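Local atomic coordinates of sensor protein (Vibrio cholerae, PDB entry 3BY9), a protein that acts as the sensor domain of the histidine kinase DctB, binding C4-dicarboxylates such as succinate for a kinase that probably autophosphorylates on histidine. Residues A[119-122]-A[127-130]; A[197-200]-A[204-207]; A[217-220]-A[225-228]. All blocks are in the same frame, centred on the assembly; numbering follows the deposited sequence.

Contact 1 (A[119-122]-A[127-130]); sequences FALG and QRGY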
loop_
_atom_site.group_PDB
_atom_site.type_symbol
_atom_site.label_atom_id
_atom_site.label_comp_id
_atom_site.label_asym_id
_atom_site.label_seq_id
_atom_site.Cartn_x
_atom_site.Cartn_y
_atom_site.Cartn_z
ATOM N N PHE A 119 -0.422 0.152 3.624
ATOM C CA PHE A 119 0.066 0.791 2.384
ATOM C C PHE A 119 0.212 2.262 2.726
ATOM O O PHE A 119 -0.525 2.777 3.579
ATOM C CB PHE A 119 -0.905 0.570 1.178
ATOM C CG PHE A 119 -2.333 0.935 1.462
ATOM C CD1 PHE A 119 -2.771 2.244 1.314
ATOM C CD2 PHE A 119 -3.231 -0.027 1.907
ATOM C CE1 PHE A 119 -4.114 2.593 1.611
ATOM C CE2 PHE A 119 -4.559 0.320 2.204
ATOM C CZ PHE A 119 -4.985 1.634 2.051
ATOM N N ALA A 120 1.182 2.934 2.104
ATOM C CA ALA A 120 1.416 4.313 2.437
ATOM C C ALA A 120 2.365 4.960 1.459
ATOM O O ALA A 120 2.997 4.285 0.644
ATOM C CB ALA A 120 2.092 4.387 3.816
ATOM N N LEU A 121 2.470 6.288 1.618
ATOM C CA LEU A 121 3.491 7.051 0.886
ATOM C C LEU A 121 4.699 7.063 1.816
ATOM O O LEU A 121 4.605 7.523 2.954
ATOM C CB LEU A 121 3.008 8.499 0.645
ATOM C CG LEU A 121 4.107 9.412 0.060
ATOM C CD1 LEU A 121 4.527 8.962 -1.345
ATOM C CD2 LEU A 121 3.542 10.839 -0.056
ATOM N N GLY A 122 5.827 6.494 1.360
ATOM C CA GLY A 122 7.035 6.388 2.165
ATOM C C GLY A 122 7.620 7.712 2.632
ATOM O O GLY A 122 7.856 8.605 1.832
ATOM N N GLN A 127 8.351 7.317 -1.834
ATOM C CA GLN A 127 7.778 6.352 -2.754
ATOM C C GLN A 127 6.647 5.566 -2.130
ATOM O O GLN A 127 6.765 5.119 -0.977
ATOM C CB GLN A 127 8.870 5.375 -3.209
ATOM C CG GLN A 127 9.910 6.029 -4.155
ATOM C CD GLN A 127 9.278 6.535 -5.468
ATOM O OE1 GLN A 127 8.631 5.772 -6.199
ATOM N NE2 GLN A 127 9.469 7.823 -5.764
ATOM N N ARG A 128 5.550 5.368 -2.865
ATOM C CA ARG A 128 4.473 4.557 -2.280
ATOM C C ARG A 128 4.939 3.094 -2.140
ATOM O O ARG A 128 5.781 2.613 -2.901
ATOM C CB ARG A 128 3.258 4.512 -3.227
ATOM C CG ARG A 128 2.483 5.830 -3.377
ATOM C CD ARG A 128 1.415 5.685 -4.473
ATOM N NE ARG A 128 2.063 5.561 -5.784
ATOM C CZ ARG A 128 1.542 4.924 -6.833
ATOM N NH1 ARG A 128 0.348 4.351 -6.754
ATOM N NH2 ARG A 128 2.250 4.805 -7.964
ATOM N N GLY A 129 4.335 2.376 -1.199
ATOM C CA GLY A 129 4.645 0.980 -1.056
ATOM C C GLY A 129 3.540 0.217 -0.359
ATOM O O GLY A 129 2.610 0.812 0.219
ATOM N N TYR A 130 3.612 -1.105 -0.478
ATOM C CA TYR A 130 2.720 -1.960 0.281
ATOM C C TYR A 130 3.720 -2.593 1.287
ATOM O O TYR A 130 4.740 -3.155 0.886
ATOM C CB TYR A 130 2.128 -3.059 -0.581
ATOM C CG TYR A 130 0.918 -3.651 0.084
ATOM C CD1 TYR A 130 -0.316 -3.033 -0.005
ATOM C CD2 TYR A 130 1.048 -4.769 0.912
ATOM C CE1 TYR A 130 -1.420 -3.484 0.727
ATOM C CE2 TYR A 130 -0.038 -5.240 1.641
ATOM C CZ TYR A 130 -1.259 -4.602 1.554
ATOM O OH TYR A 130 -2.311 -5.037 2.352
#
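Ala120 and Gly129 face each other as the hydrogen-bonded pair of this antiparallel hairpin. Gly129 N gives its hydrogen to Ala120 O at 3.0 Å, and Ala120 N returns one to Gly129 O at 3.2 Å. Nearer the turn, Gly122 N donates to Gln127 O at 2.9 Å. This last donor stands well above the carbonyl plane of Gln127, 56° out of it. Gln127 O also accepts from Lys149 NZ, so the succinate-binding lysine is tied to the hairpin. The hairpin turn carries succinate-binding Ser123, Thr124 and Ser125. Two CA-H...O contacts fill in between the bonds, one of them from Arg128 CA to Ala120 O at 3.3 Å. The non-hydrogen-bonded pairs, Phe119 with Tyr130 and Leu121 with Arg128, put their side chains on the same face. There Phe119 CB packs against Tyr130 CD1 at 3.8 Å, and Tyr130 CE1 comes to the edge of the Phe119 ring. A chi1 of 51° sets Phe119 CG between the backbone N and the carbonyl carbon, and beyond CB the ring heads off from the partner strand. Leu121 CD1 approaches Arg128 N at 4.0 Å. Arg128 NH1 forms a salt bridge with Glu156 OE2 and a hydrogen bond with Phe176 O. Strand 116-121 is an edge strand of the five-stranded sheet within this chain, and strand 128-138 lies between it and strand 141-150.

Contact 2 (A[197-200]-A[204-207]); sequences NDIR and QYLD
Arg200 starts out with CG anti to its backbone N (chi1 178°), then bends at chi2 and chi3, and this folds its end over the backbone of Asp207. The carbonyl oxygen of Asp207 lies over one face of the guanidinium, off its centre. Arg200 NH2 is 3.4 Å from Asp207 O, but the angle is too poor for a hydrogen bond. Arg200 NH2 donates to Ser208 O instead. Arg200 CD touches Asp207 OD1 at 3.6 Å. Arg200 NE is 4.4 Å from Asp207 OD1, too far for a salt bridge, and the oxygen lies well out of the guanidinium plane, so any attraction is probably weak. Asp207 OD1 accepts from Gln203 NE2. Ile199 CG2 meets the edge of the Tyr205 ring at CD2, 3.8 Å away. No direct hydrogen bond links the two segments. The chain turns sharply after helix 193-202, with Leu206 at a positive phi of 50°. At this helix exit one water joins the carbonyl of Ile199 to the following loop. It donates to Ile199 O at 3.0 Å and to Leu206 O at 2.6 Å, and accepts from Tyr205 N at 2.9 Å. The turn brings Leu206 beside Ser123 and Arg104 of the succinate site.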
loop_
_atom_site.group_PDB
_atom_site.type_symbol
_atom_site.label_atom_id
_atom_site.label_comp_id
_atom_site.label_asym_id
_atom_site.label_seq_id
_atom_site.Cartn_x
_atom_site.Cartn_y
_atom_site.Cartn_z
ATOM N N ASN A 197 -8.439 16.328 8.198
ATOM C CA ASN A 197 -7.503 16.433 9.324
ATOM C C ASN A 197 -7.123 15.032 9.834
ATOM O O ASN A 197 -5.961 14.798 10.224
ATOM C CB ASN A 197 -8.122 17.261 10.471
ATOM C CG ASN A 197 -7.237 17.282 11.686
ATOM O OD1 ASN A 197 -6.133 17.843 11.653
ATOM N ND2 ASN A 197 -7.687 16.641 12.759
ATOM N N ASP A 198 -8.087 14.118 9.841
ATOM C CA ASP A 198 -7.812 12.740 10.282
ATOM C C ASP A 198 -6.794 12.085 9.348
ATOM O O ASP A 198 -5.901 11.360 9.803
ATOM C CB ASP A 198 -9.065 11.854 10.247
ATOM C CG ASP A 198 -10.099 12.229 11.318
ATOM O OD1 ASP A 198 -9.733 12.902 12.310
ATOM O OD2 ASP A 198 -11.273 11.821 11.164
ATOM N N ILE A 199 -6.944 12.314 8.042
ATOM C CA ILE A 199 -6.002 11.719 7.088
ATOM C C ILE A 199 -4.630 12.294 7.329
ATOM O O ILE A 199 -3.630 11.571 7.373
ATOM C CB ILE A 199 -6.437 11.978 5.601
ATOM C CG1 ILE A 199 -7.766 11.257 5.311
ATOM C CG2 ILE A 199 -5.312 11.533 4.640
ATOM C CD1 ILE A 199 -8.480 11.761 4.044
ATOM N N ARG A 200 -4.568 13.610 7.531
ATOM C CA ARG A 200 -3.295 14.253 7.760
ATOM C C ARG A 200 -2.629 13.722 9.028
ATOM O O ARG A 200 -1.430 13.433 9.021
ATOM C CB ARG A 200 -3.477 15.785 7.862
ATOM C CG ARG A 200 -2.175 16.536 8.154
ATOM C CD ARG A 200 -1.152 16.362 7.017
ATOM N NE ARG A 200 -1.705 16.713 5.718
ATOM C CZ ARG A 200 -1.749 17.942 5.211
ATOM N NH1 ARG A 200 -1.260 18.973 5.897
ATOM N NH2 ARG A 200 -2.287 18.131 4.010
ATOM N N GLN A 204 -0.519 8.654 6.726
ATOM C CA GLN A 204 -0.522 7.587 5.724
ATOM C C GLN A 204 -0.027 8.134 4.391
ATOM O O GLN A 204 0.683 7.420 3.677
ATOM C CB GLN A 204 -1.914 7.006 5.552
ATOM C CG GLN A 204 -1.945 5.745 4.627
ATOM C CD GLN A 204 -3.184 4.916 4.874
ATOM O OE1 GLN A 204 -4.217 5.448 5.324
ATOM N NE2 GLN A 204 -3.117 3.612 4.576
ATOM N N TYR A 205 -0.397 9.387 4.073
ATOM C CA TYR A 205 0.079 10.045 2.839
ATOM C C TYR A 205 0.920 11.272 3.229
ATOM O O TYR A 205 0.946 12.275 2.495
ATOM C CB TYR A 205 -1.100 10.475 1.944
ATOM C CG TYR A 205 -2.054 9.339 1.705
ATOM C CD1 TYR A 205 -1.626 8.166 1.061
ATOM C CD2 TYR A 205 -3.338 9.374 2.208
ATOM C CE1 TYR A 205 -2.468 7.065 0.938
ATOM C CE2 TYR A 205 -4.172 8.305 2.093
ATOM C CZ TYR A 205 -3.734 7.139 1.451
ATOM O OH TYR A 205 -4.578 6.072 1.313
ATOM N N LEU A 206 1.650 11.152 4.336
ATOM C CA LEU A 206 2.506 12.214 4.843
ATOM C C LEU A 206 1.688 13.517 4.910
ATOM O O LEU A 206 0.548 13.486 5.434
ATOM C CB LEU A 206 3.737 12.369 3.975
ATOM C CG LEU A 206 4.489 11.013 3.774
ATOM C CD1 LEU A 206 5.743 11.158 2.942
ATOM C CD2 LEU A 206 4.835 10.397 5.123
ATOM N N ASP A 207 2.255 14.620 4.395
ATOM C CA ASP A 207 1.543 15.919 4.405
ATOM C C ASP A 207 0.923 16.244 3.039
ATOM O O ASP A 207 0.751 17.428 2.666
ATOM C CB ASP A 207 2.496 17.067 4.753
ATOM C CG ASP A 207 3.121 16.934 6.117
ATOM O OD1 ASP A 207 2.453 16.443 7.046
ATOM O OD2 ASP A 207 4.284 17.377 6.274
HETATM O O HOH W 1 -1.458 11.761 5.365
#

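Contact 3 (A[217-220]-A[225-228]); sequences GDLQ and EWRK
Glu225 meets the loop through its backbone, with its O lying 3.6 Å from Gly217 CA in a CA-H...O contact. A water donates to Glu225 O and accepts from Asp218 N, both at 3.0 Å. In the loop, Asp218 OD1 accepts from Gln220 N, an Asx turn. CB of Glu225 points away from the loop. Glu225 OE1 forms a salt bridge with Arg227 NH2 at 2.8 Å, nearly in the guanidinium plane, and another with Lys258 NZ. Glu225 OE2 hydrogen-bonds Tyr5 OH. Trp226 follows and carries the apolar part. Its chi1 of -73° places CG anti to the carbonyl carbon, and the indole reaches toward Leu219. Leu219 CD2 comes to 3.4 Å from Trp226 NE1 and 3.8 Å from Trp226 CE2, the two side chains crossing at about a right angle. A second water lies in the plane of the indole. It accepts from Trp226 NE1 at 3.0 Å and donates to Asp218 O. The backbone of Arg227 hydrogen-bonds that of Gln216. The segments share no direct hydrogen bond. Two waters carry the polar link, one between backbone groups and one from a backbone oxygen to the indole N-H. With a single leucine methyl as the apolar touch, this is consistent with a surface contact held by few direct ties.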
loop_
_atom_site.group_PDB
_atom_site.type_symbol
_atom_site.label_atom_id
_atom_site.label_comp_id
_atom_site.label_asym_id
_atom_site.label_seq_id
_atom_site.Cartn_x
_atom_site.Cartn_y
_atom_site.Cartn_z
ATOM N N GLY A 217 -21.948 10.129 -6.346
ATOM C CA GLY A 217 -22.470 8.807 -6.638
ATOM C C GLY A 217 -22.406 7.916 -5.417
ATOM O O GLY A 217 -21.856 8.315 -4.394
ATOM N N ASP A 218 -22.983 6.726 -5.530
ATOM C CA ASP A 218 -22.972 5.772 -4.419
ATOM C C ASP A 218 -21.651 5.033 -4.413
ATOM O O ASP A 218 -21.451 4.066 -5.169
ATOM C CB ASP A 218 -24.103 4.755 -4.545
ATOM C CG ASP A 218 -24.156 3.820 -3.341
ATOM O OD1 ASP A 218 -23.264 3.915 -2.483
ATOM O OD2 ASP A 218 -25.108 2.999 -3.256
ATOM N N LEU A 219 -20.754 5.470 -3.529
ATOM C CA LEU A 219 -19.426 4.881 -3.472
ATOM C C LEU A 219 -19.389 3.539 -2.754
ATOM O O LEU A 219 -18.358 2.840 -2.759
ATOM C CB LEU A 219 -18.472 5.901 -2.821
ATOM C CG LEU A 219 -18.414 7.295 -3.455
ATOM C CD1 LEU A 219 -17.250 8.054 -2.798
ATOM C CD2 LEU A 219 -18.251 7.233 -4.980
ATOM N N GLN A 220 -20.531 3.193 -2.144
ATOM C CA GLN A 220 -20.695 1.950 -1.400
ATOM C C GLN A 220 -21.331 0.837 -2.252
ATOM O O GLN A 220 -21.491 -0.297 -1.786
ATOM C CB GLN A 220 -21.568 2.220 -0.143
ATOM C CG GLN A 220 -21.163 3.485 0.661
ATOM C CD GLN A 220 -21.930 3.681 1.997
ATOM O OE1 GLN A 220 -23.013 4.297 2.055
ATOM N NE2 GLN A 220 -21.357 3.162 3.067
ATOM N N GLU A 225 -22.768 4.785 -10.679
ATOM C CA GLU A 225 -22.346 5.782 -11.689
ATOM C C GLU A 225 -21.773 6.927 -10.919
ATOM O O GLU A 225 -22.276 7.256 -9.835
ATOM C CB GLU A 225 -23.516 6.308 -12.544
ATOM C CG GLU A 225 -24.132 5.249 -13.438
ATOM C CD GLU A 225 -25.138 5.812 -14.423
ATOM O OE1 GLU A 225 -25.373 7.035 -14.387
ATOM O OE2 GLU A 225 -25.693 5.022 -15.212
ATOM N N TRP A 226 -20.712 7.515 -11.458
ATOM C CA TRP A 226 -20.057 8.673 -10.842
ATOM C C TRP A 226 -20.327 9.826 -11.802
ATOM O O TRP A 226 -20.067 9.702 -12.989
ATOM C CB TRP A 226 -18.556 8.460 -10.739
ATOM C CG TRP A 226 -18.150 7.462 -9.677
ATOM C CD1 TRP A 226 -18.977 6.669 -8.912
ATOM C CD2 TRP A 226 -16.807 7.117 -9.311
ATOM N NE1 TRP A 226 -18.212 5.843 -8.093
ATOM C CE2 TRP A 226 -16.887 6.098 -8.321
ATOM C CE3 TRP A 226 -15.540 7.567 -9.733
ATOM C CZ2 TRP A 226 -15.745 5.517 -7.740
ATOM C CZ3 TRP A 226 -14.384 6.973 -9.158
ATOM C CH2 TRP A 226 -14.511 5.957 -8.168
ATOM N N ARG A 227 -20.839 10.927 -11.281
ATOM C CA ARG A 227 -21.138 12.077 -12.138
ATOM C C ARG A 227 -20.678 13.357 -11.496
ATOM O O ARG A 227 -20.298 13.378 -10.332
ATOM C CB ARG A 227 -22.641 12.166 -12.420
ATOM C CG ARG A 227 -23.475 12.815 -11.333
ATOM C CD ARG A 227 -24.950 12.799 -11.751
ATOM N NE ARG A 227 -25.401 11.410 -11.897
ATOM C CZ ARG A 227 -25.322 10.686 -13.015
ATOM N NH1 ARG A 227 -24.820 11.213 -14.134
ATOM N NH2 ARG A 227 -25.698 9.409 -13.000
ATOM N N LYS A 228 -20.634 14.430 -12.293
ATOM C CA LYS A 228 -20.254 15.728 -11.768
ATOM C C LYS A 228 -21.549 16.509 -11.543
ATOM O O LYS A 228 -22.587 16.196 -12.127
ATOM C CB LYS A 228 -19.341 16.488 -12.774
ATOM C CG LYS A 228 -17.977 15.813 -12.943
ATOM C CD LYS A 228 -17.158 15.992 -11.698
ATOM C CE LYS A 228 -15.851 15.259 -11.779
ATOM N NZ LYS A 228 -15.053 15.888 -12.903
HETATM O O HOH W 2 -19.230 3.440 -6.665
HETATM O O HOH W 3 -24.573 6.636 -8.070
#

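The three contacts follow one another along the chain without overlap. Contact 1 belongs to the five-stranded sheet that carries the succinate site. Contact 3 lies at strand 223-226, an edge strand of the separate four-stranded sheet. Contact 2, at the end of helix 193-202, comes between them in sequence. Contacts 1 and 2 touch, their centres 13 Å apart. Phe119 O and Gln204 NE2 are 2.9 Å apart, and Leu121 N and Gln204 O 3.0 Å, both probable hydrogen bonds. Contact 2 thus ties the chain leading to the second sheet onto edge strand 116-121 of the ligand-binding sheet. Contact 3 is remote, about 27 Å from contact 1 and 24 Å from contact 2 between centres.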